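PDB 7CDH: isoaspartyl dipeptidase from Fervidobacterium islandicum, which probably hydrolyses isoaspartyl (beta-aspartyl) dipeptides as a zinc-dependent M38 metallopeptidase of the amidohydrolase family, consistent with a role in protein repair. Local coordinates for residues 21-27 against 348-354; 84-88 against 305-309; 106-110 against 125-129; 176-180 against 215-220. One frame throughout, in Å; residues are numbered along the deposited sequence. Where two conformers were deposited one is given.

Overall arrangement
From the N terminus, residues 21-27 span the end of strand 19-23, the turn after it and the start of strand 27-31, in a small sheet of early strands; interaction 1 joins them to 348-354, 321 residues on, and so closes the longest loop. Inside that loop lies interaction 2, where the end of helix 82-86 meets the turn before helix 309-318. Interactions 3 and 4 both fall within the loop of interaction 2, in series: interaction 3 sets a helix of the TIM-type barrel on one of its strands, and interaction 4 sets a helix against the loop that enters strand 220-223. Interactions 2 and 4 lie on opposite sides of the chain's centre.

Interaction 1. Residues 21-27 against 348-354; sequences VIFYHKV and KGQDADF
Phe354 presents its ring edge to the face of Phe23, a T-shaped pair with ring centroids 5.1 Å apart and planes at 78°; Phe23 takes chi1 p, Phe354 chi1 m. Val27 CG2 touches Phe354 CZ at 3.6 Å near the plane of that ring, and Phe23 CB meets Ala352 CB at 3.8 Å. Strand 19-23 ends at Phe23; the chain turns through 24-26, with Tyr24 N bonded to Lys26 O, and runs antiparallel to 348-354. Three backbone hydrogen bonds fix the register: Ala352 N to His25 O (2.9 Å), Val27 N to Gln350 O (2.8 Å) and Gly349 N to Val27 O (2.8 Å). Lys26 and Asp351 form a single beta bridge, CA-CA 4.3 Å. Ala352 (-81/67) centres an inverse gamma turn. This seam belongs to the small beta domain beside the barrel, built, as in relatives of the amidohydrolase family, from N- and C-terminal parts of the chain. Phe23 also packs on strand 2-6, both phenylalanines touch Ile368 of strand 364-369, and Phe354 rests on Leu53 of strand 51-59.

Interaction 2. Residues 84-88 against 305-309; sequences DCIRS and GSVSA
This is a small, partly hydrated contact in the TIM-type barrel of the amidohydrolase family, between the C-terminal end of helix 82-86 and the loop leading into helix 309-318. The helical backbone runs through Ile86 and then loosens: Ser88 N bonds Cys85 O at 3.0 Å, while Ser88 OG (chi1 m) donates to Asp84 O at 3.0 Å. Opposite, Ser306 to Ala309 form a type I beta turn, with Val307 at -63/-20, Ser308 at -57/-24 and Ala309 N bonded to Ser306 O at 3.0 Å. The nearest CA pairs are Cys85-Val307 (6.3 Å) and Ser88-Ser308 (4.7 Å). Val307, chi1 m, its side chain about 11 Å from a bound zinc ion, points toward the helix end: Val307 CG2 lies 3.7 Å from Asp84 O and 4.4 Å from Cys85 SG. Ser88 OG comes within 3.1 Å of Ser308 CA. No direct hydrogen bond joins the segments. Instead, one water donates to Asp84 OD2 (3.0 Å) and accepts from Val307 N (2.8 Å), and another donates to both Ser88 O (2.5 Å) and Val307 O (2.7 Å). The chemistry therefore combines a valine packed on the helix end and a close serine-serine contact with two bridging waters.

Interaction 3. Residues 106-110 against 125-129; sequences LENLY and IYTGS
Ile125, Leu106 and Leu109 bury most of the surface here, where helix 106-118 packs on strand 122-127 of a beta-alpha-beta unit in the TIM-type barrel. The helix and strand segments run nearly antiparallel, at 165°, with axes 9.4 Å apart at closest approach; Leu106 lies opposite Thr127 (CA-CA 6.9 Å) and Tyr110 opposite Ile125 (7.0 Å). Ile125 (chi1 p, chi2 t) points at the helix, its CB 3.8 Å from Leu109 CD2 and its CD1 4.2 Å from Tyr110 CB, near the plane of the tyrosine ring. Leu109 (t, p) also brings CD2 to 3.3 Å from Tyr126 O. One turn earlier, Leu106 (m, t) sets CD1 3.6 Å from Thr127 OG1 and CD2 3.7 Å from Gly128 O. No hydrogen bond crosses: Thr127 OG1 is engaged with Asp144, and the strand's backbone bonds to neighbouring strands. The segments thus meet through van der Waals packing of apolar side chains on one another and on backbone carbonyls.

Interaction 4. Residues 176-180 against 215-220; sequences VADIR and IPIQHL
Within the TIM-type barrel of the amidohydrolase family, helix 169-186 packs against the loop that leads into strand 220-223. The cleft between Ile215 and Leu220 receives Val176 CG1 (chi1 t), 3.8 Å from Ile215 CG2 and 3.8 Å from Leu220 CD2, while Ile215 CD1 reaches back to within 4.4 Å of Ala177 CB. One turn on, Arg180, with chi1 to chi3 all t, extends along the loop: its CB sits over the face of the His219 ring, 4.1 Å from the centroid and 9° off the normal, a CH-pi contact, and Pro216 lies over one face of its guanidinium, with Pro216 CD 3.5 Å from Arg180 NE. A short 3-10 segment, 217-219, brings His219 (chi1 m) opposite Arg180, CA-CA 7.0 Å. His219 ND1 bonds Gly190 O, and Arg180 NE bonds His162 O of a neighbouring subunit, so the contact lies beside a subunit interface. Across the segments, Arg180 NH1 donates a weak hydrogen bond to His219 NE2, 2.6 Å long with an angle of 129°.

Interaction 1. Residues 21-27 against 348-354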
loop_
_atom_site.group_PDB
_atom_site.type_symbol
_atom_site.label_atom_id
_atom_site.label_comp_id
_atom_site.label_asym_id
_atom_site.label_seq_id
_atom_site.Cartn_x
_atom_site.Cartn_y
_atom_site.Cartn_z
ATOM N N VAL A 21 30.318 0.111 -49.580
ATOM C CA VAL A 21 29.288 -0.326 -48.589
ATOM C C VAL A 21 27.898 0.031 -49.108
ATOM O O VAL A 21 27.656 1.232 -49.374
ATOM C CB VAL A 21 29.511 0.262 -47.183
ATOM C CG1 VAL A 21 28.619 -0.456 -46.192
ATOM C CG2 VAL A 21 30.960 0.168 -46.718
ATOM N N ILE A 22 27.060 -0.996 -49.278
ATOM C CA ILE A 22 25.632 -0.898 -49.702
ATOM C C ILE A 22 24.760 -1.191 -48.477
ATOM O O ILE A 22 24.957 -2.261 -47.862
ATOM C CB ILE A 22 25.331 -1.888 -50.841
ATOM C CG1 ILE A 22 26.378 -1.832 -51.950
ATOM C CG2 ILE A 22 23.942 -1.650 -51.400
ATOM C CD1 ILE A 22 26.787 -3.196 -52.450
ATOM N N PHE A 23 23.822 -0.303 -48.148
ATOM C CA PHE A 23 22.989 -0.419 -46.918
ATOM C C PHE A 23 21.587 0.180 -47.141
ATOM O O PHE A 23 21.419 1.074 -47.988
ATOM C CB PHE A 23 23.731 0.229 -45.742
ATOM C CG PHE A 23 24.092 1.674 -45.971
ATOM C CD1 PHE A 23 25.254 2.016 -46.627
ATOM C CD2 PHE A 23 23.266 2.692 -45.543
ATOM C CE1 PHE A 23 25.580 3.342 -46.845
ATOM C CE2 PHE A 23 23.588 4.022 -45.761
ATOM C CZ PHE A 23 24.746 4.345 -46.412
ATOM N N TYR A 24 20.596 -0.372 -46.438
ATOM C CA TYR A 24 19.258 0.230 -46.190
ATOM C C TYR A 24 19.276 0.786 -44.756
ATOM O O TYR A 24 19.809 1.890 -44.542
ATOM C CB TYR A 24 18.171 -0.831 -46.406
ATOM C CG TYR A 24 16.774 -0.328 -46.677
ATOM C CD1 TYR A 24 16.346 0.933 -46.298
ATOM C CD2 TYR A 24 15.859 -1.145 -47.321
ATOM C CE1 TYR A 24 15.063 1.377 -46.589
ATOM C CE2 TYR A 24 14.576 -0.716 -47.622
ATOM C CZ TYR A 24 14.172 0.552 -47.257
ATOM O OH TYR A 24 12.908 0.964 -47.580
ATOM N N HIS A 25 18.705 0.029 -43.815
ATOM C CA HIS A 25 18.785 0.212 -42.348
ATOM C C HIS A 25 19.882 -0.710 -41.836
ATOM O O HIS A 25 20.541 -0.361 -40.848
ATOM C CB HIS A 25 17.431 -0.121 -41.686
ATOM C CG HIS A 25 16.322 0.823 -42.046
ATOM N ND1 HIS A 25 15.922 1.862 -41.209
ATOM C CD2 HIS A 25 15.525 0.898 -43.137
ATOM C CE1 HIS A 25 14.930 2.526 -41.772
ATOM N NE2 HIS A 25 14.666 1.955 -42.956
ATOM N N LYS A 26 20.056 -1.851 -42.506
ATOM C CA LYS A 26 21.171 -2.791 -42.256
ATOM C C LYS A 26 22.152 -2.803 -43.441
ATOM O O LYS A 26 21.786 -2.415 -44.579
ATOM C CB LYS A 26 20.576 -4.150 -41.904
ATOM C CG LYS A 26 19.659 -4.107 -40.688
ATOM C CD LYS A 26 19.795 -5.290 -39.780
ATOM C CE LYS A 26 18.641 -5.474 -38.824
ATOM N NZ LYS A 26 18.325 -6.919 -38.689
ATOM N N VAL A 27 23.404 -3.164 -43.165
ATOM C CA VAL A 27 24.455 -3.313 -44.215
ATOM C C VAL A 27 24.085 -4.500 -45.099
ATOM O O VAL A 27 23.937 -5.637 -44.561
ATOM C CB VAL A 27 25.858 -3.518 -43.623
ATOM C CG1 VAL A 27 26.834 -3.890 -44.741
ATOM C CG2 VAL A 27 26.328 -2.285 -42.868
ATOM N N LYS A 348 27.893 -7.408 -43.170
ATOM C CA LYS A 348 26.576 -7.789 -43.725
ATOM C C LYS A 348 25.655 -8.087 -42.539
ATOM O O LYS A 348 26.108 -8.835 -41.640
ATOM C CB LYS A 348 26.759 -8.998 -44.650
ATOM C CG LYS A 348 25.649 -9.249 -45.662
ATOM C CD LYS A 348 25.862 -10.520 -46.461
ATOM C CE LYS A 348 24.587 -11.309 -46.698
ATOM N NZ LYS A 348 24.876 -12.756 -46.827
ATOM N N GLY A 349 24.464 -7.470 -42.499
ATOM C CA GLY A 349 23.399 -7.787 -41.517
ATOM C C GLY A 349 23.474 -6.967 -40.227
ATOM O O GLY A 349 22.469 -6.891 -39.528
ATOM N N GLN A 350 24.644 -6.400 -39.923
ATOM C CA GLN A 350 24.872 -5.370 -38.897
ATOM C C GLN A 350 24.092 -4.100 -39.274
ATOM O O GLN A 350 23.748 -3.912 -40.449
ATOM C CB GLN A 350 26.379 -5.143 -38.770
ATOM C CG GLN A 350 27.161 -6.375 -38.300
ATOM C CD GLN A 350 26.917 -6.806 -36.863
ATOM O OE1 GLN A 350 26.288 -6.109 -36.063
ATOM N NE2 GLN A 350 27.457 -7.960 -36.501
ATOM N N ASP A 351 23.796 -3.263 -38.286
ATOM C CA ASP A 351 22.959 -2.051 -38.456
ATOM C C ASP A 351 23.860 -0.982 -39.082
ATOM O O ASP A 351 25.065 -0.928 -38.717
ATOM C CB ASP A 351 22.312 -1.632 -37.126
ATOM C CG ASP A 351 21.238 -2.596 -36.619
ATOM O OD1 ASP A 351 20.112 -2.558 -37.165
ATOM O OD2 ASP A 351 21.528 -3.399 -35.696
ATOM N N ALA A 352 23.293 -0.175 -39.983
ATOM C CA ALA A 352 24.027 0.799 -40.811
ATOM C C ALA A 352 24.286 2.061 -39.991
ATOM O O ALA A 352 23.736 3.127 -40.348
ATOM C CB ALA A 352 23.270 1.098 -42.089
ATOM N N ASP A 353 25.130 1.940 -38.963
ATOM C CA ASP A 353 25.595 3.086 -38.147
ATOM C C ASP A 353 27.082 3.283 -38.419
ATOM O O ASP A 353 27.864 2.353 -38.067
ATOM C CB ASP A 353 25.372 2.851 -36.651
ATOM C CG ASP A 353 23.965 2.442 -36.239
ATOM O OD1 ASP A 353 23.017 2.643 -37.041
ATOM O OD2 ASP A 353 23.835 1.948 -35.080
ATOM N N PHE A 354 27.453 4.440 -38.983
ATOM C CA PHE A 354 28.814 4.760 -39.497
ATOM C C PHE A 354 29.179 6.218 -39.237
ATOM O O PHE A 354 28.280 7.053 -39.156
ATOM C CB PHE A 354 28.890 4.661 -41.021
ATOM C CG PHE A 354 28.236 3.459 -41.652
ATOM C CD1 PHE A 354 28.551 2.177 -41.240
ATOM C CD2 PHE A 354 27.349 3.615 -42.702
ATOM C CE1 PHE A 354 27.930 1.079 -41.809
ATOM C CE2 PHE A 354 26.756 2.512 -43.296
ATOM C CZ PHE A 354 27.053 1.248 -42.848
#

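Interaction 2. Residues 84-88 against 305-309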
loop_
_atom_site.group_PDB
_atom_site.type_symbol
_atom_site.label_atom_id
_atom_site.label_comp_id
_atom_site.label_asym_id
_atom_site.label_seq_id
_atom_site.Cartn_x
_atom_site.Cartn_y
_atom_site.Cartn_z
ATOM N N ASP A 84 24.620 17.627 -30.419
ATOM C CA ASP A 84 25.927 17.359 -29.747
ATOM C C ASP A 84 26.445 15.978 -30.167
ATOM O O ASP A 84 27.667 15.818 -30.406
ATOM C CB ASP A 84 25.810 17.233 -28.227
ATOM C CG ASP A 84 26.246 18.415 -27.381
ATOM O OD1 ASP A 84 25.866 19.566 -27.717
ATOM O OD2 ASP A 84 26.916 18.156 -26.334
ATOM N N CYS A 85 25.541 14.995 -30.146
ATOM C CA CYS A 85 25.815 13.581 -30.484
ATOM C C CYS A 85 26.328 13.493 -31.922
ATOM O O CYS A 85 27.412 12.938 -32.130
ATOM C CB CYS A 85 24.556 12.735 -30.323
ATOM S SG CYS A 85 24.144 12.466 -28.586
ATOM N N ILE A 86 25.547 14.028 -32.850
ATOM C CA ILE A 86 25.798 13.948 -34.308
ATOM C C ILE A 86 27.203 14.496 -34.596
ATOM O O ILE A 86 28.009 13.795 -35.236
ATOM C CB ILE A 86 24.670 14.667 -35.070
ATOM C CG1 ILE A 86 23.313 14.011 -34.785
ATOM C CG2 ILE A 86 24.956 14.696 -36.566
ATOM C CD1 ILE A 86 22.112 14.754 -35.353
ATOM N N ARG A 87 27.541 15.683 -34.100
ATOM C CA ARG A 87 28.824 16.329 -34.480
ATOM C C ARG A 87 29.961 15.775 -33.604
ATOM O O ARG A 87 31.109 16.217 -33.782
ATOM C CB ARG A 87 28.667 17.856 -34.493
ATOM C CG ARG A 87 29.114 18.594 -33.240
ATOM C CD ARG A 87 28.818 20.092 -33.296
ATOM N NE ARG A 87 28.424 20.546 -34.633
ATOM C CZ ARG A 87 27.237 21.052 -34.966
ATOM N NH1 ARG A 87 27.014 21.416 -36.219
ATOM N NH2 ARG A 87 26.286 21.214 -34.059
ATOM N N SER A 88 29.683 14.821 -32.711
ATOM C CA SER A 88 30.727 14.111 -31.931
ATOM C C SER A 88 30.837 12.630 -32.358
ATOM O O SER A 88 31.603 11.904 -31.715
ATOM C CB SER A 88 30.461 14.285 -30.458
ATOM O OG SER A 88 30.653 15.648 -30.065
ATOM N N GLY A 305 30.254 16.951 -18.370
ATOM C CA GLY A 305 30.594 15.990 -19.430
ATOM C C GLY A 305 30.044 16.431 -20.788
ATOM O O GLY A 305 28.884 16.844 -20.848
ATOM N N SER A 306 30.843 16.297 -21.859
ATOM C CA SER A 306 30.401 16.378 -23.277
ATOM C C SER A 306 30.584 15.007 -23.940
ATOM O O SER A 306 31.588 14.376 -23.665
ATOM C CB SER A 306 31.130 17.462 -24.043
ATOM O OG SER A 306 30.493 17.681 -25.313
ATOM N N VAL A 307 29.630 14.585 -24.762
ATOM C CA VAL A 307 29.748 13.370 -25.602
ATOM C C VAL A 307 30.907 13.565 -26.606
ATOM O O VAL A 307 31.414 12.539 -27.117
ATOM C CB VAL A 307 28.432 13.001 -26.308
ATOM C CG1 VAL A 307 27.382 12.566 -25.314
ATOM C CG2 VAL A 307 27.915 14.131 -27.167
ATOM N N SER A 308 31.325 14.811 -26.865
ATOM C CA SER A 308 32.532 15.135 -27.675
ATOM C C SER A 308 33.781 14.462 -27.064
ATOM O O SER A 308 34.742 14.152 -27.823
ATOM C CB SER A 308 32.710 16.631 -27.852
ATOM O OG SER A 308 33.271 17.229 -26.690
ATOM N N ALA A 309 33.765 14.163 -25.769
ATOM C CA ALA A 309 34.914 13.511 -25.121
ATOM C C ALA A 309 35.283 12.187 -25.816
ATOM O O ALA A 309 36.437 11.767 -25.676
ATOM C CB ALA A 309 34.630 13.285 -23.667
HETATM O O HOH W 1 27.330 16.156 -24.161
HETATM O O HOH W 2 32.681 11.940 -29.451
#

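Interaction 3. Residues 106-110 against 125-129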
loop_
_atom_site.group_PDB
_atom_site.type_symbol
_atom_site.label_atom_id
_atom_site.label_comp_id
_atom_site.label_asym_id
_atom_site.label_seq_id
_atom_site.Cartn_x
_atom_site.Cartn_y
_atom_site.Cartn_z
ATOM N N LEU A 106 12.700 8.321 -13.782
ATOM C CA LEU A 106 12.950 7.262 -14.776
ATOM C C LEU A 106 12.072 7.501 -16.002
ATOM O O LEU A 106 12.534 7.221 -17.125
ATOM C CB LEU A 106 12.684 5.906 -14.126
ATOM C CG LEU A 106 13.775 5.437 -13.169
ATOM C CD1 LEU A 106 13.365 4.129 -12.527
ATOM C CD2 LEU A 106 15.100 5.282 -13.903
ATOM N N GLU A 107 10.861 8.013 -15.826
ATOM C CA GLU A 107 9.874 8.086 -16.936
ATOM C C GLU A 107 10.352 9.182 -17.899
ATOM O O GLU A 107 10.195 9.043 -19.135
ATOM C CB GLU A 107 8.455 8.361 -16.423
ATOM C CG GLU A 107 7.881 7.251 -15.572
ATOM C CD GLU A 107 8.336 7.203 -14.113
ATOM O OE1 GLU A 107 9.145 8.090 -13.673
ATOM O OE2 GLU A 107 7.915 6.238 -13.420
ATOM N N ASN A 108 10.965 10.216 -17.347
ATOM C CA ASN A 108 11.616 11.286 -18.147
ATOM C C ASN A 108 12.822 10.704 -18.901
ATOM O O ASN A 108 13.028 11.113 -20.056
ATOM C CB ASN A 108 11.995 12.440 -17.234
ATOM C CG ASN A 108 12.631 13.618 -17.925
ATOM O OD1 ASN A 108 13.725 14.041 -17.510
ATOM N ND2 ASN A 108 11.928 14.187 -18.885
ATOM N N LEU A 109 13.598 9.811 -18.268
ATOM C CA LEU A 109 14.773 9.173 -18.888
ATOM C C LEU A 109 14.332 8.385 -20.118
ATOM O O LEU A 109 14.995 8.457 -21.148
ATOM C CB LEU A 109 15.436 8.270 -17.867
ATOM C CG LEU A 109 16.575 7.433 -18.436
ATOM C CD1 LEU A 109 17.705 8.345 -18.861
ATOM C CD2 LEU A 109 17.059 6.414 -17.425
ATOM N N TYR A 110 13.235 7.660 -19.985
ATOM C CA TYR A 110 12.622 6.846 -21.053
ATOM C C TYR A 110 12.163 7.785 -22.180
ATOM O O TYR A 110 12.417 7.505 -23.368
ATOM C CB TYR A 110 11.465 6.046 -20.441
ATOM C CG TYR A 110 10.676 5.234 -21.431
ATOM C CD1 TYR A 110 11.103 3.973 -21.774
ATOM C CD2 TYR A 110 9.507 5.698 -22.014
ATOM C CE1 TYR A 110 10.423 3.194 -22.697
ATOM C CE2 TYR A 110 8.800 4.928 -22.929
ATOM C CZ TYR A 110 9.276 3.674 -23.286
ATOM O OH TYR A 110 8.655 2.834 -24.161
ATOM N N ILE A 125 18.503 2.448 -21.901
ATOM C CA ILE A 125 18.568 3.101 -20.578
ATOM C C ILE A 125 18.859 2.017 -19.555
ATOM O O ILE A 125 18.586 0.861 -19.822
ATOM C CB ILE A 125 17.268 3.887 -20.308
ATOM C CG1 ILE A 125 16.051 2.980 -20.166
ATOM C CG2 ILE A 125 17.037 4.914 -21.411
ATOM C CD1 ILE A 125 14.852 3.686 -19.627
ATOM N N TYR A 126 19.384 2.433 -18.428
ATOM C CA TYR A 126 19.323 1.704 -17.153
ATOM C C TYR A 126 18.069 2.123 -16.388
ATOM O O TYR A 126 17.587 3.242 -16.544
ATOM C CB TYR A 126 20.547 2.065 -16.321
ATOM C CG TYR A 126 21.877 1.680 -16.913
ATOM C CD1 TYR A 126 22.409 0.437 -16.679
ATOM C CD2 TYR A 126 22.640 2.575 -17.629
ATOM C CE1 TYR A 126 23.661 0.086 -17.150
ATOM C CE2 TYR A 126 23.893 2.247 -18.108
ATOM C CZ TYR A 126 24.405 0.997 -17.860
ATOM O OH TYR A 126 25.630 0.625 -18.293
ATOM N N THR A 127 17.609 1.237 -15.523
ATOM C CA THR A 127 16.699 1.539 -14.407
ATOM C C THR A 127 17.583 1.802 -13.206
ATOM O O THR A 127 18.809 1.690 -13.349
ATOM C CB THR A 127 15.673 0.435 -14.181
ATOM O OG1 THR A 127 14.932 0.986 -13.105
ATOM C CG2 THR A 127 16.242 -0.913 -13.795
ATOM N N GLY A 128 17.002 2.183 -12.076
ATOM C CA GLY A 128 17.786 2.569 -10.883
ATOM C C GLY A 128 18.487 3.899 -11.049
ATOM O O GLY A 128 18.218 4.612 -12.037
ATOM N N SER A 129 19.392 4.196 -10.110
ATOM C CA SER A 129 20.218 5.423 -9.991
ATOM C C SER A 129 21.328 5.091 -8.983
ATOM O O SER A 129 21.479 3.881 -8.663
ATOM C CB SER A 129 19.375 6.626 -9.541
ATOM O OG SER A 129 18.907 6.497 -8.173
#

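Interaction 4. Residues 176-180 against 215-220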
loop_
_atom_site.group_PDB
_atom_site.type_symbol
_atom_site.label_atom_id
_atom_site.label_comp_id
_atom_site.label_asym_id
_atom_site.label_seq_id
_atom_site.Cartn_x
_atom_site.Cartn_y
_atom_site.Cartn_z
ATOM N N VAL A 176 22.135 -7.611 -8.303
ATOM C CA VAL A 176 22.860 -8.255 -9.430
ATOM C C VAL A 176 22.093 -9.516 -9.845
ATOM O O VAL A 176 21.915 -9.711 -11.043
ATOM C CB VAL A 176 24.323 -8.562 -9.085
ATOM C CG1 VAL A 176 24.985 -9.365 -10.182
ATOM C CG2 VAL A 176 25.110 -7.298 -8.821
ATOM N N ALA A 177 21.664 -10.354 -8.906
ATOM C CA ALA A 177 20.912 -11.590 -9.251
ATOM C C ALA A 177 19.597 -11.248 -9.959
ATOM O O ALA A 177 19.231 -11.957 -10.900
ATOM C CB ALA A 177 20.666 -12.445 -8.039
ATOM N N ASP A 178 18.919 -10.182 -9.553
ATOM C CA ASP A 178 17.619 -9.790 -10.158
ATOM C C ASP A 178 17.860 -9.308 -11.595
ATOM O O ASP A 178 17.133 -9.724 -12.493
ATOM C CB ASP A 178 16.880 -8.799 -9.260
ATOM C CG ASP A 178 16.259 -9.454 -8.018
ATOM O OD1 ASP A 178 16.414 -10.719 -7.861
ATOM O OD2 ASP A 178 15.623 -8.699 -7.184
ATOM N N ILE A 179 18.895 -8.537 -11.854
ATOM C CA ILE A 179 19.084 -7.988 -13.214
ATOM C C ILE A 179 19.638 -9.103 -14.116
ATOM O O ILE A 179 19.197 -9.204 -15.266
ATOM C CB ILE A 179 19.914 -6.693 -13.161
ATOM C CG1 ILE A 179 19.448 -5.680 -14.216
ATOM C CG2 ILE A 179 21.396 -6.979 -13.281
ATOM C CD1 ILE A 179 18.020 -5.194 -14.025
ATOM N N ARG A 180 20.450 -10.009 -13.587
ATOM C CA ARG A 180 20.906 -11.198 -14.342
ATOM C C ARG A 180 19.701 -12.049 -14.727
ATOM O O ARG A 180 19.572 -12.436 -15.912
ATOM C CB ARG A 180 21.937 -12.020 -13.574
ATOM C CG ARG A 180 22.109 -13.426 -14.117
ATOM C CD ARG A 180 23.420 -14.009 -13.661
ATOM N NE ARG A 180 23.612 -15.373 -14.147
ATOM C CZ ARG A 180 23.811 -15.727 -15.424
ATOM N NH1 ARG A 180 23.824 -14.831 -16.394
ATOM N NH2 ARG A 180 23.994 -16.996 -15.739
ATOM N N ILE A 215 27.813 -16.134 -9.923
ATOM C CA ILE A 215 27.386 -15.028 -10.829
ATOM C C ILE A 215 28.544 -14.689 -11.756
ATOM O O ILE A 215 29.673 -14.437 -11.323
ATOM C CB ILE A 215 26.864 -13.804 -10.064
ATOM C CG1 ILE A 215 25.464 -14.077 -9.500
ATOM C CG2 ILE A 215 26.872 -12.601 -10.982
ATOM C CD1 ILE A 215 24.987 -13.076 -8.480
ATOM N N PRO A 216 28.319 -14.798 -13.075
ATOM C CA PRO A 216 29.384 -14.572 -14.037
ATOM C C PRO A 216 29.821 -13.101 -14.025
ATOM O O PRO A 216 28.960 -12.214 -13.871
ATOM C CB PRO A 216 28.779 -14.934 -15.396
ATOM C CG PRO A 216 27.445 -15.593 -15.119
ATOM C CD PRO A 216 27.055 -15.217 -13.707
ATOM N N ILE A 217 31.109 -12.882 -14.302
ATOM C CA ILE A 217 31.796 -11.562 -14.211
ATOM C C ILE A 217 31.252 -10.575 -15.264
ATOM O O ILE A 217 31.427 -9.347 -15.059
ATOM C CB ILE A 217 33.333 -11.761 -14.266
ATOM C CG1 ILE A 217 34.086 -10.514 -13.810
ATOM C CG2 ILE A 217 33.827 -12.241 -15.630
ATOM C CD1 ILE A 217 35.583 -10.687 -13.848
ATOM N N GLN A 218 30.576 -11.047 -16.315
ATOM C CA GLN A 218 30.194 -10.232 -17.517
ATOM C C GLN A 218 29.029 -9.252 -17.237
ATOM O O GLN A 218 28.762 -8.359 -18.050
ATOM C CB GLN A 218 29.803 -11.159 -18.675
ATOM C CG GLN A 218 30.970 -11.969 -19.246
ATOM C CD GLN A 218 31.284 -13.295 -18.579
ATOM O OE1 GLN A 218 30.563 -13.796 -17.702
ATOM N NE2 GLN A 218 32.403 -13.877 -18.989
ATOM N N HIS A 219 28.290 -9.443 -16.163
ATOM C CA HIS A 219 27.179 -8.554 -15.772
ATOM C C HIS A 219 27.722 -7.335 -15.027
ATOM O O HIS A 219 26.931 -6.438 -14.792
ATOM C CB HIS A 219 26.177 -9.313 -14.903
ATOM C CG HIS A 219 25.541 -10.460 -15.603
ATOM N ND1 HIS A 219 24.586 -10.281 -16.604
ATOM C CD2 HIS A 219 25.722 -11.796 -15.454
ATOM C CE1 HIS A 219 24.200 -11.469 -17.038
ATOM N NE2 HIS A 219 24.899 -12.419 -16.354
ATOM N N LEU A 220 28.988 -7.349 -14.604
ATOM C CA LEU A 220 29.543 -6.370 -13.639
ATOM C C LEU A 220 30.437 -5.419 -14.411
ATOM O O LEU A 220 31.455 -5.841 -14.913
ATOM C CB LEU A 220 30.325 -7.072 -12.535
ATOM C CG LEU A 220 29.638 -8.255 -11.855
ATOM C CD1 LEU A 220 30.575 -8.878 -10.824
ATOM C CD2 LEU A 220 28.300 -7.867 -11.215
#